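Mucus binding protein (Lactobacillus reuteri, PDB 3I57) probably helps the bacterium adhere to mucus as a cell-wall-anchored surface protein, of which this chain is a calcium-binding type 2 repeat with immunoglobulin-binding activity. Local coordinates at residues M1-V6 with D21-T26; D27-Y32 with G56-N61. All blocks are in the same frame, centred on the assembly; numbering follows the deposited sequence.

Contact 1: residues M1-V6 with D21-T26. With CA (calcium ion), chain C.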
# COMPACT_ATOMS: atom_id res chain seq x y z
N MET A 1 -30.06 -40.10 3.06
CA MET A 1 -28.64 -39.67 3.09
C MET A 1 -28.60 -38.32 3.84
O MET A 1 -29.60 -37.59 3.87
CB MET A 1 -28.13 -39.52 1.66
CG MET A 1 -26.67 -39.88 1.48
SD MET A 1 -26.35 -41.63 1.87
CE MET A 1 -27.02 -42.46 0.47
N GLN A 2 -27.46 -38.00 4.46
CA GLN A 2 -27.30 -36.71 5.14
C GLN A 2 -26.34 -35.85 4.31
O GLN A 2 -25.55 -36.38 3.54
CB GLN A 2 -26.69 -36.93 6.51
CG GLN A 2 -27.53 -37.85 7.41
CD GLN A 2 -28.95 -37.34 7.55
OE1 GLN A 2 -29.20 -36.13 7.41
NE2 GLN A 2 -29.89 -38.25 7.84
N LYS A 3 -26.41 -34.53 4.48
CA LYS A 3 -25.56 -33.63 3.69
C LYS A 3 -24.80 -32.71 4.59
O LYS A 3 -25.31 -32.25 5.61
CB LYS A 3 -26.40 -32.78 2.72
CG LYS A 3 -27.08 -33.55 1.62
CD LYS A 3 -27.95 -32.59 0.77
CE LYS A 3 -27.99 -33.04 -0.70
NZ LYS A 3 -26.62 -33.16 -1.31
N VAL A 4 -23.58 -32.42 4.18
CA VAL A 4 -22.69 -31.57 4.93
C VAL A 4 -22.14 -30.54 3.94
O VAL A 4 -21.91 -30.86 2.77
CB VAL A 4 -21.50 -32.38 5.51
CG1 VAL A 4 -20.45 -31.43 6.06
CG2 VAL A 4 -21.97 -33.29 6.60
N HIS A 5 -21.94 -29.31 4.40
CA HIS A 5 -21.41 -28.27 3.52
C HIS A 5 -20.28 -27.59 4.24
O HIS A 5 -20.46 -27.08 5.33
CB HIS A 5 -22.52 -27.22 3.24
CG HIS A 5 -23.82 -27.84 2.83
ND1 HIS A 5 -24.02 -28.36 1.56
CD2 HIS A 5 -24.96 -28.05 3.52
CE1 HIS A 5 -25.25 -28.85 1.49
NE2 HIS A 5 -25.84 -28.68 2.66
N VAL A 6 -19.10 -27.56 3.63
CA VAL A 6 -17.98 -26.91 4.29
C VAL A 6 -17.68 -25.63 3.54
O VAL A 6 -17.41 -25.66 2.35
CB VAL A 6 -16.73 -27.80 4.28
CG1 VAL A 6 -15.59 -27.09 5.00
CG2 VAL A 6 -17.05 -29.14 4.92
N ASP A 21 -19.51 -29.73 -0.85
CA ASP A 21 -20.62 -30.56 -0.40
C ASP A 21 -20.18 -32.01 -0.23
O ASP A 21 -19.37 -32.52 -1.02
CB ASP A 21 -21.76 -30.52 -1.41
CG ASP A 21 -22.53 -29.23 -1.37
OD1 ASP A 21 -22.22 -28.36 -0.53
OD2 ASP A 21 -23.47 -29.09 -2.19
N LEU A 22 -20.70 -32.67 0.81
CA LEU A 22 -20.47 -34.11 1.04
C LEU A 22 -21.81 -34.72 1.42
O LEU A 22 -22.62 -34.06 2.04
CB LEU A 22 -19.49 -34.32 2.21
CG LEU A 22 -18.44 -33.23 2.41
CD1 LEU A 22 -17.89 -33.23 3.84
CD2 LEU A 22 -17.32 -33.44 1.43
N ASP A 23 -22.04 -35.97 1.03
CA ASP A 23 -23.20 -36.72 1.50
C ASP A 23 -22.69 -37.97 2.18
O ASP A 23 -21.65 -38.51 1.81
CB ASP A 23 -24.10 -37.12 0.32
CG ASP A 23 -24.63 -35.89 -0.44
OD1 ASP A 23 -25.84 -35.78 -0.64
OD2 ASP A 23 -23.79 -35.06 -0.83
N GLY A 24 -23.46 -38.45 3.17
CA GLY A 24 -23.09 -39.69 3.85
C GLY A 24 -24.25 -40.27 4.63
O GLY A 24 -25.37 -39.74 4.63
N TYR A 25 -23.95 -41.38 5.31
CA TYR A 25 -24.90 -42.08 6.11
C TYR A 25 -24.89 -41.57 7.53
O TYR A 25 -23.85 -41.14 8.07
CB TYR A 25 -24.55 -43.57 6.13
CG TYR A 25 -24.53 -44.19 4.78
CD1 TYR A 25 -25.73 -44.42 4.09
CD2 TYR A 25 -23.32 -44.58 4.19
CE1 TYR A 25 -25.73 -45.01 2.84
CE2 TYR A 25 -23.30 -45.17 2.93
CZ TYR A 25 -24.52 -45.38 2.27
OH TYR A 25 -24.52 -45.99 1.04
N THR A 26 -26.05 -41.63 8.15
CA THR A 26 -26.17 -41.25 9.55
C THR A 26 -25.19 -42.07 10.36
O THR A 26 -25.11 -43.30 10.20
CB THR A 26 -27.62 -41.51 10.03
OG1 THR A 26 -28.49 -40.63 9.32
CG2 THR A 26 -27.75 -41.26 11.52
CA CA C . -28.92 -33.85 8.28
O HOH W 1 -25.55 -30.43 -1.58
O HOH W 2 -29.08 -33.52 5.80
O HOH W 3 -26.63 -33.49 7.76

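Contact 2: residues D27-Y32 with G56-N61. With CA (calcium ion), chain C.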
# COMPACT_ATOMS: atom_id res chain seq x y z
N ASP A 27 -24.45 -41.38 11.23
CA ASP A 27 -23.44 -41.95 12.11
C ASP A 27 -22.11 -42.31 11.43
O ASP A 27 -21.17 -42.72 12.09
CB ASP A 27 -23.99 -43.08 13.00
CG ASP A 27 -24.99 -42.56 13.99
OD1 ASP A 27 -24.76 -41.46 14.51
OD2 ASP A 27 -26.01 -43.23 14.20
N GLU A 28 -22.05 -42.15 10.11
CA GLU A 28 -20.77 -42.31 9.43
C GLU A 28 -19.87 -41.15 9.82
O GLU A 28 -20.33 -40.01 9.89
CB GLU A 28 -21.01 -42.34 7.91
CG GLU A 28 -19.73 -42.35 7.04
CD GLU A 28 -20.03 -42.04 5.58
OE1 GLU A 28 -21.18 -42.22 5.12
OE2 GLU A 28 -19.08 -41.63 4.87
N THR A 29 -18.59 -41.42 10.07
CA THR A 29 -17.63 -40.32 10.26
C THR A 29 -17.45 -39.54 8.94
O THR A 29 -17.22 -40.14 7.89
CB THR A 29 -16.28 -40.83 10.80
OG1 THR A 29 -16.48 -41.38 12.10
CG2 THR A 29 -15.21 -39.66 10.87
N ILE A 30 -17.56 -38.20 8.99
CA ILE A 30 -17.57 -37.44 7.71
C ILE A 30 -16.17 -37.57 7.09
O ILE A 30 -15.22 -37.18 7.71
CB ILE A 30 -17.94 -35.94 7.90
CG1 ILE A 30 -19.37 -35.76 8.44
CG2 ILE A 30 -17.74 -35.17 6.56
CD1 ILE A 30 -19.60 -34.42 9.17
N PRO A 31 -16.05 -38.17 5.88
CA PRO A 31 -14.73 -38.46 5.35
C PRO A 31 -14.16 -37.25 4.66
O PRO A 31 -14.10 -37.19 3.42
CB PRO A 31 -14.98 -39.60 4.35
CG PRO A 31 -16.40 -39.41 3.92
CD PRO A 31 -17.13 -38.79 5.09
N TYR A 32 -13.78 -36.26 5.47
CA TYR A 32 -13.31 -34.98 4.95
C TYR A 32 -12.27 -34.42 5.90
O TYR A 32 -12.37 -34.57 7.14
CB TYR A 32 -14.49 -34.00 4.86
CG TYR A 32 -14.21 -32.68 4.18
CD1 TYR A 32 -14.37 -32.55 2.80
CD2 TYR A 32 -13.85 -31.56 4.91
CE1 TYR A 32 -14.14 -31.34 2.15
CE2 TYR A 32 -13.62 -30.36 4.29
CZ TYR A 32 -13.79 -30.24 2.91
OH TYR A 32 -13.54 -29.03 2.34
N GLY A 56 -13.24 -35.41 13.40
CA GLY A 56 -13.99 -36.65 13.62
C GLY A 56 -15.49 -36.51 13.72
O GLY A 56 -16.18 -37.43 14.18
N GLU A 57 -16.00 -35.36 13.28
CA GLU A 57 -17.45 -35.10 13.17
C GLU A 57 -18.14 -36.21 12.35
O GLU A 57 -17.58 -36.65 11.34
CB GLU A 57 -17.66 -33.74 12.46
CG GLU A 57 -19.08 -33.19 12.49
CD GLU A 57 -19.40 -32.52 13.81
OE1 GLU A 57 -18.68 -32.78 14.79
OE2 GLU A 57 -20.37 -31.72 13.85
N LYS A 58 -19.32 -36.65 12.81
CA LYS A 58 -20.20 -37.58 12.08
C LYS A 58 -21.38 -36.90 11.38
O LYS A 58 -21.85 -35.85 11.82
CB LYS A 58 -20.82 -38.61 13.05
CG LYS A 58 -19.82 -39.47 13.79
CD LYS A 58 -20.50 -40.36 14.87
CE LYS A 58 -21.67 -39.69 15.57
NZ LYS A 58 -22.11 -40.44 16.80
N PHE A 59 -21.90 -37.55 10.35
CA PHE A 59 -23.18 -37.15 9.77
C PHE A 59 -24.28 -37.35 10.83
O PHE A 59 -24.29 -38.38 11.52
CB PHE A 59 -23.52 -37.97 8.51
CG PHE A 59 -22.62 -37.71 7.32
CD1 PHE A 59 -22.89 -36.66 6.44
CD2 PHE A 59 -21.50 -38.50 7.08
CE1 PHE A 59 -22.06 -36.41 5.35
CE2 PHE A 59 -20.68 -38.27 5.99
CZ PHE A 59 -20.95 -37.21 5.12
N ASP A 60 -25.18 -36.37 10.95
CA ASP A 60 -26.27 -36.41 11.95
C ASP A 60 -27.40 -37.38 11.62
O ASP A 60 -27.33 -38.12 10.66
CB ASP A 60 -26.87 -35.02 12.19
CG ASP A 60 -27.54 -34.43 10.97
OD1 ASP A 60 -28.07 -35.16 10.08
OD2 ASP A 60 -27.57 -33.19 10.90
N ASN A 61 -28.45 -37.36 12.43
CA ASN A 61 -29.61 -38.19 12.19
C ASN A 61 -30.82 -37.28 12.03
O ASN A 61 -31.88 -37.53 12.62
CB ASN A 61 -29.82 -39.13 13.39
CG ASN A 61 -31.00 -40.09 13.20
OD1 ASN A 61 -31.33 -40.45 12.08
ND2 ASN A 61 -31.63 -40.50 14.31
CA CA C . -28.92 -33.85 8.28
O HOH W 4 -25.52 -38.85 14.06
O HOH W 5 -25.09 -41.33 17.22
O HOH W 6 -16.34 -40.10 14.29
O HOH W 7 -15.06 -36.05 10.28
O HOH W 2 -29.08 -33.52 5.80
O HOH W 3 -26.63 -33.49 7.76

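Contact 1: residues M1-V6 with D21-T26
Two hydrogen bonds grip OD1 of Asp21: His5 ND1 reaches it over 2.8 Å, almost perfectly straight (178°), and Gln19 NE2 supplies the second. The first crosses the opening β-hairpin of a β-grasp fold, strands 2-10 and 15-24, whose antiparallel backbones are joined by reciprocal N-H...O bonds at Gln2/Gly24 and Val4/Leu22. Asp21 OD1 lies in the imidazole plane, yet ND1 meets the carboxylate from above its plane, the two flat groups turned 70° apart. Because His5 NE2 bonds to Asp66, both ring nitrogens are engaged, which fixes the ring's rotation and would probably favour a protonated imidazole. On the same face Lys3 bends at its last two torsions, bringing NZ to the syn lone pair of Asp23 OD1 in a 2.8 Å salt bridge, while a water links NZ to Asp21 OD2. Val4 and Leu22 cross obliquely on the other face, with CG1 against CD1 at 3.8 Å. There too Gln2 splits its amide, OE1 ligating calcium at 2.5 Å and NE2 donating to Asp63 and to Thr26 OG1, the latter bent at 142°. Met1 SD approaches the Tyr25 ring obliquely in a Met-aromatic contact, 4.0 Å from its centroid.

Contact 2: residues D27-Y32 with G56-N61
The Phe59 ring is where the two loops 27-32 and 56-61 fit together. Ile30 lays its CG1 over the middle of one ring face, a CH-pi contact at 3.7 Å from the centroid and 11° off the ring normal. Pro31 crosses at about a right angle and brings CD to the ring edge, 3.7 Å from Phe59 CE2. Alongside, the extended Glu28 chain sets its carboxyl carbon CD 3.8 Å from Phe59 CE2, while OE1 is held by the backbone N of Tyr25. Ile30 also spends its terminal methyl on Glu57, CD1 resting 3.6 Å from CG, and the Glu57 carboxylate is bonded to Tyr69 OH.

The backbones position these groups. Ile30 N donates to Glu57 O over 2.8 Å at 170°, and Phe59 N points along the C=O axis of Glu28. Asp27 N adds a third bond, to Phe59 O, from above the carbonyl plane; the Glu28-Phe59 and Ile30-Glu57 bonds flank a single backbone bridge at Thr29 and Lys58. Farther out, Asp27 OD1 and Lys58 NZ make a long salt bridge of 3.6 Å, spanned also by a water.

Behind the loops, Phe59 rests on Gln2 and Val4 of strand 2-10, and Ile30 on Leu22 of strand 15-24. An alanine at Phe59 would remove the ring under Ile30 CG1 and beside Pro31, and would probably loosen the packing of both loops against the hairpin. Next, Asp60 has CG in the crowded position between N and the carbonyl carbon (chi1 64°), and its OD1 binds calcium at 2.4 Å. This is a calcium site at the end of a β-grasp domain, built from one loop (Asp60, Asp62, Asn65) and the first strand (Gln2), with Phe59 packing the loop on the hairpin.

Contact 1 closes at Thr26 and contact 2 opens at Asp27, so the two follow in series along the chain, and their centres lie about 8 Å apart. Both sit at one end of the elongated repeat, about 42 and 44 Å from the chain's centre, within the mucin binding domain. Contact 1 supplies paired strands of the sheet; contact 2 packs loops against them, Phe59 CE1 lying 3.3 Å from Gly24 N and Thr26 OG1 probably bonding to Asp60 O. One calcium ion, with two shared waters, joins them through Gln2 and Asp60, and the backbone oxygens of Asp62 and Asn65 complete its shell. The metal thus ties the N-terminal strand to the loop before strand 67-80.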